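Local atomic coordinates of chitin binding protein (Streptomyces lividans, PDB entry 5FTZ), a protein that probably cleaves chitin by copper-dependent oxidation, as a lytic polysaccharide monooxygenase of family AA10. Residues F83-T88 with I151-T156; K36-S41 with A163-S168; Y98-P103 with S143-H148. All blocks are in the same frame, centred on the assembly; numbering follows the deposited sequence.

Interaction 1 (F83-T88 with I151-T156); sequences FRWQFT and ILAVWT
Trp-85, Phe-87 and Trp-155 form an aromatic cluster in the core of the immunoglobulin-like beta-sandwich common to AA10 lytic polysaccharide monooxygenases. Strands 83-87 and 151-156 belong to different sheets; their axes come within 10.3 Å and cross at -50°, a gap that large flat side chains can fill. Trp-85 lays the face of its six-membered ring against Trp-155: CB of Trp-155 sits over that face, 4.0 Å from the ring centroid, as a CH-pi contact. The indole of Trp-155 then turns an edge to the same ring, with planes at 61°. Trp-155 holds its CG anti to the backbone N (chi1 169°), which turns the indole so that one face meets Phe-87. There the roles change, because Phe-87 points its CD1-CE1 edge into the face of Trp-155, CD1 lying 3.4 Å from CH2 of Trp-155. Ala-153 has only a methyl, small enough for its CB to come within 3.7 Å of CZ2 of Trp-85. The buried indole nitrogens are satisfied by hydroxyls, NE1 of Trp-85 by Tyr-98 and NE1 of Trp-155 by Thr-93. Phe-96 of strand 93-100 adds its ring to all three, while strands 2-6 and 134-140 flank strand 80-87 in its own sheet.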
loop_
_atom_site.group_PDB
_atom_site.type_symbol
_atom_site.label_atom_id
_atom_site.label_comp_id
_atom_site.label_asym_id
_atom_site.label_seq_id
_atom_site.Cartn_x
_atom_site.Cartn_y
_atom_site.Cartn_z
ATOM N N PHE A 83 -14.651 -6.504 -20.399
ATOM C CA PHE A 83 -13.259 -6.140 -20.607
ATOM C C PHE A 83 -12.432 -7.159 -19.862
ATOM O O PHE A 83 -12.802 -7.542 -18.737
ATOM C CB PHE A 83 -13.005 -4.699 -20.097
ATOM C CG PHE A 83 -13.701 -3.681 -20.902
ATOM C CD1 PHE A 83 -15.022 -3.305 -20.592
ATOM C CD2 PHE A 83 -13.090 -3.103 -21.986
ATOM C CE1 PHE A 83 -15.687 -2.388 -21.370
ATOM C CE2 PHE A 83 -13.763 -2.168 -22.753
ATOM C CZ PHE A 83 -15.061 -1.825 -22.445
ATOM N N ARG A 84 -11.352 -7.666 -20.465
ATOM C CA ARG A 84 -10.605 -8.721 -19.840
ATOM C C ARG A 84 -9.098 -8.494 -19.980
ATOM O O ARG A 84 -8.606 -8.183 -21.079
ATOM C CB ARG A 84 -10.987 -10.052 -20.467
ATOM C CG ARG A 84 -10.382 -11.266 -19.802
ATOM C CD ARG A 84 -10.954 -12.596 -20.305
ATOM N NE ARG A 84 -10.471 -12.908 -21.611
ATOM C CZ ARG A 84 -11.085 -13.698 -22.496
ATOM N NH1 ARG A 84 -12.265 -14.253 -22.218
ATOM N NH2 ARG A 84 -10.528 -13.915 -23.671
ATOM N N TRP A 85 -8.418 -8.672 -18.859
ATOM C CA TRP A 85 -6.970 -8.640 -18.738
ATOM C C TRP A 85 -6.467 -10.027 -18.499
ATOM O O TRP A 85 -7.070 -10.816 -17.708
ATOM C CB TRP A 85 -6.515 -7.782 -17.550
ATOM C CG TRP A 85 -6.652 -6.275 -17.764
ATOM C CD1 TRP A 85 -7.834 -5.551 -17.690
ATOM C CD2 TRP A 85 -5.659 -5.353 -18.145
ATOM N NE1 TRP A 85 -7.618 -4.257 -17.998
ATOM C CE2 TRP A 85 -6.274 -4.069 -18.214
ATOM C CE3 TRP A 85 -4.299 -5.459 -18.373
ATOM C CZ2 TRP A 85 -5.538 -2.926 -18.601
ATOM C CZ3 TRP A 85 -3.576 -4.329 -18.730
ATOM C CH2 TRP A 85 -4.203 -3.068 -18.810
ATOM N N GLN A 86 -5.277 -10.294 -19.005
ATOM C CA GLN A 86 -4.510 -11.504 -18.666
ATOM C C GLN A 86 -3.240 -11.022 -18.020
ATOM O O GLN A 86 -2.571 -10.100 -18.524
ATOM C CB GLN A 86 -4.153 -12.301 -19.926
ATOM C CG GLN A 86 -5.344 -12.782 -20.713
ATOM C CD GLN A 86 -6.201 -13.847 -20.089
ATOM O OE1 GLN A 86 -5.855 -14.421 -19.057
ATOM N NE2 GLN A 86 -7.325 -14.124 -20.726
ATOM N N PHE A 87 -2.887 -11.543 -16.830
ATOM C CA PHE A 87 -1.709 -11.097 -16.142
ATOM C C PHE A 87 -0.642 -12.221 -16.046
ATOM O O PHE A 87 -0.984 -13.379 -15.847
ATOM C CB PHE A 87 -2.072 -10.693 -14.715
ATOM C CG PHE A 87 -3.104 -9.609 -14.638
ATOM C CD1 PHE A 87 -2.827 -8.316 -14.987
ATOM C CD2 PHE A 87 -4.416 -9.906 -14.270
ATOM C CE1 PHE A 87 -3.806 -7.339 -14.904
ATOM C CE2 PHE A 87 -5.376 -8.933 -14.200
ATOM C CZ PHE A 87 -5.086 -7.642 -14.523
ATOM N N THR A 88 0.603 -11.848 -16.178
ATOM C CA THR A 88 1.717 -12.736 -15.880
ATOM C C THR A 88 2.298 -12.431 -14.505
ATOM O O THR A 88 3.034 -13.278 -13.981
ATOM C CB THR A 88 2.822 -12.618 -16.926
ATOM O OG1 THR A 88 3.265 -11.271 -16.973
ATOM C CG2 THR A 88 2.292 -12.939 -18.315
ATOM N N ILE A 151 -9.646 2.021 -28.092
ATOM C CA ILE A 151 -9.837 1.971 -26.659
ATOM C C ILE A 151 -8.497 1.813 -26.018
ATOM O O ILE A 151 -7.738 0.871 -26.370
ATOM C CB ILE A 151 -10.852 0.868 -26.245
ATOM C CG1 ILE A 151 -12.270 1.212 -26.738
ATOM C CG2 ILE A 151 -10.751 0.655 -24.725
ATOM C CD1 ILE A 151 -13.343 0.154 -26.606
ATOM N N LEU A 152 -8.166 2.693 -25.114
ATOM C CA LEU A 152 -6.934 2.661 -24.290
ATOM C C LEU A 152 -7.285 2.191 -22.917
ATOM O O LEU A 152 -8.112 2.824 -22.232
ATOM C CB LEU A 152 -6.266 4.037 -24.255
ATOM C CG LEU A 152 -5.065 4.145 -23.317
ATOM C CD1 LEU A 152 -3.901 3.353 -23.815
ATOM C CD2 LEU A 152 -4.685 5.602 -23.101
ATOM N N ALA A 153 -6.646 1.104 -22.484
ATOM C CA ALA A 153 -6.797 0.547 -21.155
ATOM C C ALA A 153 -5.554 0.831 -20.383
ATOM O O ALA A 153 -4.452 0.622 -20.881
ATOM C CB ALA A 153 -7.055 -0.945 -21.293
ATOM N N VAL A 154 -5.732 1.348 -19.182
ATOM C CA VAL A 154 -4.626 1.702 -18.307
ATOM C C VAL A 154 -4.802 1.031 -16.955
ATOM O O VAL A 154 -5.825 1.214 -16.292
ATOM C CB VAL A 154 -4.506 3.222 -18.174
ATOM C CG1 VAL A 154 -3.230 3.521 -17.368
ATOM C CG2 VAL A 154 -4.441 3.939 -19.528
ATOM N N TRP A 155 -3.806 0.233 -16.577
ATOM C CA TRP A 155 -3.770 -0.483 -15.300
ATOM C C TRP A 155 -2.716 0.157 -14.403
ATOM O O TRP A 155 -1.553 0.076 -14.701
ATOM C CB TRP A 155 -3.449 -1.945 -15.584
ATOM C CG TRP A 155 -3.118 -2.755 -14.367
ATOM C CD1 TRP A 155 -3.647 -2.628 -13.126
ATOM C CD2 TRP A 155 -2.218 -3.882 -14.303
ATOM N NE1 TRP A 155 -3.086 -3.579 -12.261
ATOM C CE2 TRP A 155 -2.248 -4.379 -12.992
ATOM C CE3 TRP A 155 -1.413 -4.528 -15.253
ATOM C CZ2 TRP A 155 -1.448 -5.456 -12.592
ATOM C CZ3 TRP A 155 -0.692 -5.614 -14.863
ATOM C CH2 TRP A 155 -0.701 -6.054 -13.550
ATOM N N THR A 156 -3.154 0.805 -13.322
ATOM C CA THR A 156 -2.222 1.493 -12.438
ATOM C C THR A 156 -1.885 0.633 -11.238
ATOM O O THR A 156 -2.774 0.116 -10.554
ATOM C CB THR A 156 -2.760 2.832 -12.006
ATOM O OG1 THR A 156 -2.980 3.665 -13.169
ATOM C CG2 THR A 156 -1.798 3.549 -11.034
#

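Interaction 2 (K36-S41 with A163-S168); sequences KGFPAS and AFYACS
Lys-36 and Ala-163 bring their CA atoms to 4.8 Å where the chain leaves strand 33-35, an antiparallel neighbour of strand 162-171 in the larger sheet of the beta-sandwich. Beyond Lys-36 the chain curls into a loop. Gly-37 takes a positive phi of 92°, at which a side chain would jam against the preceding carbonyl oxygen, and the peptide before Pro-39 is cis. Ser-41 closes the loop twice: its N donates to O of Gly-37, and its OG donates to O of Lys-36 at 2.9 Å, in the carbonyl plane and on a lone pair. Phe-38 packs its CB against the edge of the Tyr-165 ring, in the ring plane and 3.6 Å from OH. CB of Pro-39 lies over the centre of one face of the Phe-38 ring. Ala-163 is slight enough for its CB to approach CA of Lys-36 at 4.0 Å, while the extended lysine chain leads away to O of Thr-160. Tyrosine suits its place because its long ring carries a hydroxyl, hydrogen-bonded to O of Pro-35 at the end of strand 33-35. A water accepts from N of Phe-38, and its oxygen, 2.9 Å from OH of Tyr-165, donates to that hydroxyl.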
loop_
_atom_site.group_PDB
_atom_site.type_symbol
_atom_site.label_atom_id
_atom_site.label_comp_id
_atom_site.label_asym_id
_atom_site.label_seq_id
_atom_site.Cartn_x
_atom_site.Cartn_y
_atom_site.Cartn_z
ATOM N N LYS A 36 2.865 6.095 -14.459
ATOM C CA LYS A 36 1.469 6.312 -14.141
ATOM C C LYS A 36 1.075 7.783 -14.243
ATOM O O LYS A 36 1.924 8.618 -14.520
ATOM C CB LYS A 36 1.105 5.752 -12.757
ATOM C CG LYS A 36 1.679 6.577 -11.592
ATOM C CD LYS A 36 1.219 5.989 -10.292
ATOM C CE LYS A 36 1.598 6.878 -9.125
ATOM N NZ LYS A 36 1.207 6.184 -7.873
ATOM N N GLY A 37 -0.199 8.054 -14.012
ATOM C CA GLY A 37 -0.712 9.417 -13.903
ATOM C C GLY A 37 -1.227 9.992 -15.217
ATOM O O GLY A 37 -1.455 11.201 -15.320
ATOM N N PHE A 38 -1.507 9.125 -16.188
ATOM C CA PHE A 38 -2.148 9.555 -17.448
ATOM C C PHE A 38 -3.497 10.182 -17.164
ATOM O O PHE A 38 -4.241 9.658 -16.355
ATOM C CB PHE A 38 -2.337 8.315 -18.301
ATOM C CG PHE A 38 -2.795 8.605 -19.710
ATOM C CD1 PHE A 38 -1.913 8.954 -20.679
ATOM C CD2 PHE A 38 -4.155 8.534 -19.988
ATOM C CE1 PHE A 38 -2.363 9.250 -21.946
ATOM C CE2 PHE A 38 -4.618 8.824 -21.257
ATOM C CZ PHE A 38 -3.716 9.215 -22.226
ATOM N N PRO A 39 -3.869 11.248 -17.883
ATOM C CA PRO A 39 -3.124 11.930 -18.929
ATOM C C PRO A 39 -2.195 13.060 -18.526
ATOM O O PRO A 39 -1.426 13.563 -19.323
ATOM C CB PRO A 39 -4.255 12.517 -19.795
ATOM C CG PRO A 39 -5.258 12.854 -18.748
ATOM C CD PRO A 39 -5.260 11.711 -17.804
ATOM N N ALA A 40 -2.244 13.518 -17.274
ATOM C CA ALA A 40 -1.393 14.638 -16.899
ATOM C C ALA A 40 0.075 14.306 -16.981
ATOM O O ALA A 40 0.883 15.101 -17.424
ATOM C CB ALA A 40 -1.758 15.100 -15.493
ATOM N N SER A 41 0.417 13.094 -16.546
ATOM C CA SER A 41 1.748 12.571 -16.732
ATOM C C SER A 41 1.621 11.288 -17.576
ATOM O O SER A 41 0.660 11.146 -18.319
ATOM C CB SER A 41 2.424 12.365 -15.383
ATOM O OG SER A 41 1.688 11.498 -14.584
ATOM N N ALA A 163 2.298 2.098 -14.593
ATOM C CA ALA A 163 1.018 1.647 -15.137
ATOM C C ALA A 163 1.326 0.863 -16.402
ATOM O O ALA A 163 2.332 1.103 -17.059
ATOM C CB ALA A 163 0.086 2.818 -15.403
ATOM N N PHE A 164 0.371 0.005 -16.768
ATOM C CA PHE A 164 0.435 -0.750 -18.033
ATOM C C PHE A 164 -0.573 -0.187 -18.963
ATOM O O PHE A 164 -1.683 0.129 -18.555
ATOM C CB PHE A 164 0.231 -2.225 -17.786
ATOM C CG PHE A 164 1.388 -2.868 -17.032
ATOM C CD1 PHE A 164 1.532 -2.710 -15.652
ATOM C CD2 PHE A 164 2.373 -3.535 -17.735
ATOM C CE1 PHE A 164 2.628 -3.265 -14.990
ATOM C CE2 PHE A 164 3.463 -4.064 -17.063
ATOM C CZ PHE A 164 3.601 -3.878 -15.740
ATOM N N TYR A 165 -0.148 -0.029 -20.205
ATOM C CA TYR A 165 -0.933 0.615 -21.258
ATOM C C TYR A 165 -1.248 -0.343 -22.379
ATOM O O TYR A 165 -0.373 -1.052 -22.858
ATOM C CB TYR A 165 -0.142 1.796 -21.826
ATOM C CG TYR A 165 0.012 2.903 -20.798
ATOM C CD1 TYR A 165 1.036 2.882 -19.859
ATOM C CD2 TYR A 165 -0.813 4.012 -20.806
ATOM C CE1 TYR A 165 1.169 3.892 -18.889
ATOM C CE2 TYR A 165 -0.723 4.986 -19.814
ATOM C CZ TYR A 165 0.275 4.931 -18.877
ATOM O OH TYR A 165 0.318 5.951 -17.924
ATOM N N ALA A 166 -2.516 -0.388 -22.807
ATOM C CA ALA A 166 -2.888 -1.313 -23.868
ATOM C C ALA A 166 -3.925 -0.658 -24.805
ATOM O O ALA A 166 -5.045 -0.363 -24.373
ATOM C CB ALA A 166 -3.470 -2.598 -23.306
ATOM N N CYS A 167 -3.494 -0.398 -26.020
ATOM C CA CYS A 167 -4.390 0.177 -27.052
ATOM C C CYS A 167 -5.061 -0.941 -27.807
ATOM O O CYS A 167 -4.343 -1.836 -28.309
ATOM C CB CYS A 167 -3.581 0.994 -28.051
ATOM S SG CYS A 167 -2.918 2.491 -27.263
ATOM N N SER A 168 -6.378 -0.874 -28.010
ATOM C CA SER A 168 -7.109 -1.833 -28.778
ATOM C C SER A 168 -7.841 -1.129 -29.887
ATOM O O SER A 168 -8.660 -0.228 -29.632
ATOM C CB SER A 168 -8.078 -2.573 -27.920
ATOM O OG SER A 168 -7.469 -3.259 -26.839
HETATM O O HOH W 1 -1.614 6.195 -15.788
#

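Interaction 3 (Y98-P103 with S143-H148); sequences YYVTKP and SGLSGH
Leu-145 fits its two methyl branches against Val-100 and Pro-103, joining the loop that leads into strand 148-157 to strand 93-100 and the residues that follow it. The two strands are antiparallel neighbours in the larger sheet of the beta-sandwich, and the contact lies toward its periphery, about 14 Å from the centre of the chain.

The apolar contacts carry the interaction. Val-100 and Leu-145 meet tip to tip, CG2 of the valine 3.7 Å from CD1 of the leucine. The leucine and proline side chains cross at about a right angle, CD2 of Leu-145 3.7 Å from CG of Pro-103. A forked leucine suits the place because one side chain serves two partners; its CG is anti to the carbonyl carbon (chi1 -56°) and the fork opens toward them. Valine, compact and beta-branched, fits a buried strand position, and the rigid proline ring offers CG and CD from an exposed position.

Main-chain contacts are looser. The carbonyl O of Thr-101 is 4.1 Å from CD2 of Leu-145. Gly-144 turns the chain just before the leucine with a positive phi of 72°, a conformation most accessible without a side chain.

Polar groups secure the surroundings. OG1 of Thr-101 is hydrogen-bonded to ND1 of His-149 and to N of Val-150. His-148 is held by Gln-107 at ND1 and by Asp-169 at NE2. CG of Pro-103 also approaches the carbonyl O of Gly-144, at 4.2 Å.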
loop_
_atom_site.group_PDB
_atom_site.type_symbol
_atom_site.label_atom_id
_atom_site.label_comp_id
_atom_site.label_asym_id
_atom_site.label_seq_id
_atom_site.Cartn_x
_atom_site.Cartn_y
_atom_site.Cartn_z
ATOM N N TYR A 98 -10.483 3.052 -18.671
ATOM C CA TYR A 98 -10.645 2.784 -20.085
ATOM C C TYR A 98 -11.106 4.047 -20.786
ATOM O O TYR A 98 -12.058 4.689 -20.330
ATOM C CB TYR A 98 -11.664 1.666 -20.318
ATOM C CG TYR A 98 -11.300 0.379 -19.690
ATOM C CD1 TYR A 98 -11.648 0.117 -18.344
ATOM C CD2 TYR A 98 -10.610 -0.614 -20.374
ATOM C CE1 TYR A 98 -11.305 -1.074 -17.722
ATOM C CE2 TYR A 98 -10.259 -1.822 -19.772
ATOM C CZ TYR A 98 -10.614 -2.058 -18.470
ATOM O OH TYR A 98 -10.276 -3.243 -17.852
ATOM N N TYR A 99 -10.425 4.424 -21.860
ATOM C CA TYR A 99 -10.617 5.675 -22.598
ATOM C C TYR A 99 -10.945 5.317 -24.028
ATOM O O TYR A 99 -10.520 4.271 -24.512
ATOM C CB TYR A 99 -9.356 6.543 -22.627
ATOM C CG TYR A 99 -8.762 6.901 -21.271
ATOM C CD1 TYR A 99 -7.974 6.028 -20.581
ATOM C CD2 TYR A 99 -9.037 8.106 -20.684
ATOM C CE1 TYR A 99 -7.428 6.380 -19.366
ATOM C CE2 TYR A 99 -8.460 8.462 -19.442
ATOM C CZ TYR A 99 -7.682 7.597 -18.819
ATOM O OH TYR A 99 -7.078 7.829 -17.581
ATOM N N VAL A 100 -11.695 6.156 -24.740
ATOM C CA VAL A 100 -11.960 5.970 -26.128
ATOM C C VAL A 100 -11.539 7.235 -26.933
ATOM O O VAL A 100 -11.558 8.352 -26.378
ATOM C CB VAL A 100 -13.420 5.613 -26.390
ATOM C CG1 VAL A 100 -14.322 6.775 -26.061
ATOM C CG2 VAL A 100 -13.647 5.078 -27.787
ATOM N N THR A 101 -11.242 7.079 -28.182
ATOM C CA THR A 101 -11.023 8.183 -29.087
ATOM C C THR A 101 -12.314 8.961 -29.337
ATOM O O THR A 101 -13.422 8.493 -29.103
ATOM C CB THR A 101 -10.395 7.670 -30.379
ATOM O OG1 THR A 101 -11.101 6.498 -30.821
ATOM C CG2 THR A 101 -8.907 7.365 -30.165
ATOM N N LYS A 102 -12.116 10.210 -29.793
ATOM C CA LYS A 102 -13.226 11.115 -30.113
ATOM C C LYS A 102 -13.580 11.040 -31.571
ATOM O O LYS A 102 -12.759 10.703 -32.409
ATOM C CB LYS A 102 -12.785 12.579 -29.881
ATOM C CG LYS A 102 -12.542 12.873 -28.435
ATOM C CD LYS A 102 -12.106 14.315 -28.197
ATOM C CE LYS A 102 -10.750 14.568 -28.738
ATOM N NZ LYS A 102 -10.037 15.613 -27.935
ATOM N N PRO A 103 -14.836 11.352 -31.921
ATOM C CA PRO A 103 -15.115 11.521 -33.360
ATOM C C PRO A 103 -14.160 12.461 -34.052
ATOM O O PRO A 103 -13.834 13.494 -33.518
ATOM C CB PRO A 103 -16.562 12.056 -33.376
ATOM C CG PRO A 103 -17.128 11.580 -32.109
ATOM C CD PRO A 103 -15.979 11.757 -31.125
ATOM N N SER A 143 -21.332 5.587 -26.345
ATOM C CA SER A 143 -22.238 5.840 -27.458
ATOM C C SER A 143 -21.743 6.932 -28.380
ATOM O O SER A 143 -20.688 7.534 -28.156
ATOM C CB SER A 143 -23.639 6.113 -26.962
ATOM O OG SER A 143 -23.709 7.387 -26.400
ATOM N N GLY A 144 -22.515 7.198 -29.441
ATOM C CA GLY A 144 -22.213 8.300 -30.322
ATOM C C GLY A 144 -21.022 8.161 -31.214
ATOM O O GLY A 144 -20.527 9.195 -31.751
ATOM N N LEU A 145 -20.552 6.937 -31.423
ATOM C CA LEU A 145 -19.343 6.690 -32.216
ATOM C C LEU A 145 -19.631 5.756 -33.384
ATOM O O LEU A 145 -20.495 4.873 -33.300
ATOM C CB LEU A 145 -18.225 6.082 -31.351
ATOM C CG LEU A 145 -17.845 6.903 -30.134
ATOM C CD1 LEU A 145 -16.782 6.118 -29.352
ATOM C CD2 LEU A 145 -17.296 8.270 -30.489
ATOM N N SER A 146 -18.856 5.928 -34.451
ATOM C CA SER A 146 -18.910 5.017 -35.569
ATOM C C SER A 146 -17.497 4.829 -36.148
ATOM O O SER A 146 -16.633 5.659 -35.979
ATOM C CB SER A 146 -19.891 5.485 -36.690
ATOM O OG SER A 146 -19.388 6.625 -37.337
ATOM N N GLY A 147 -17.309 3.711 -36.847
ATOM C CA GLY A 147 -16.047 3.469 -37.554
ATOM C C GLY A 147 -14.922 3.125 -36.616
ATOM O O GLY A 147 -15.155 2.733 -35.489
ATOM N N HIS A 148 -13.709 3.233 -37.124
ATOM C CA HIS A 148 -12.485 2.878 -36.380
ATOM C C HIS A 148 -12.281 3.826 -35.211
ATOM O O HIS A 148 -12.226 5.018 -35.405
ATOM C CB HIS A 148 -11.304 2.906 -37.341
ATOM C CG HIS A 148 -9.984 2.568 -36.709
ATOM N ND1 HIS A 148 -8.801 3.124 -37.156
ATOM C CD2 HIS A 148 -9.668 1.708 -35.709
ATOM C CE1 HIS A 148 -7.807 2.676 -36.394
ATOM N NE2 HIS A 148 -8.298 1.754 -35.559
#

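Strand 148-157 ties the three contacts together. Interactions 1 and 2, with centres 10 Å apart, are joined by its pairing with strand 162-171, where O of Trp-155 and N of Phe-164 are 2.8 Å apart. Interaction 3 lies about 18 Å from the centres of both and connects to interaction 1 where N of Tyr-99 is 2.8 Å from O of Leu-152. Along the chain, interaction 3 is nested within interaction 1, and that within interaction 2. Copper is bound by His-1 and His-91, and by His-158 and Asp-159; the side chain of Trp-155 is about 5 Å, that of Lys-36 about 10 Å, from a bound copper. Phe-164, beside Trp-155, meets the His-1 ring edge-to-face.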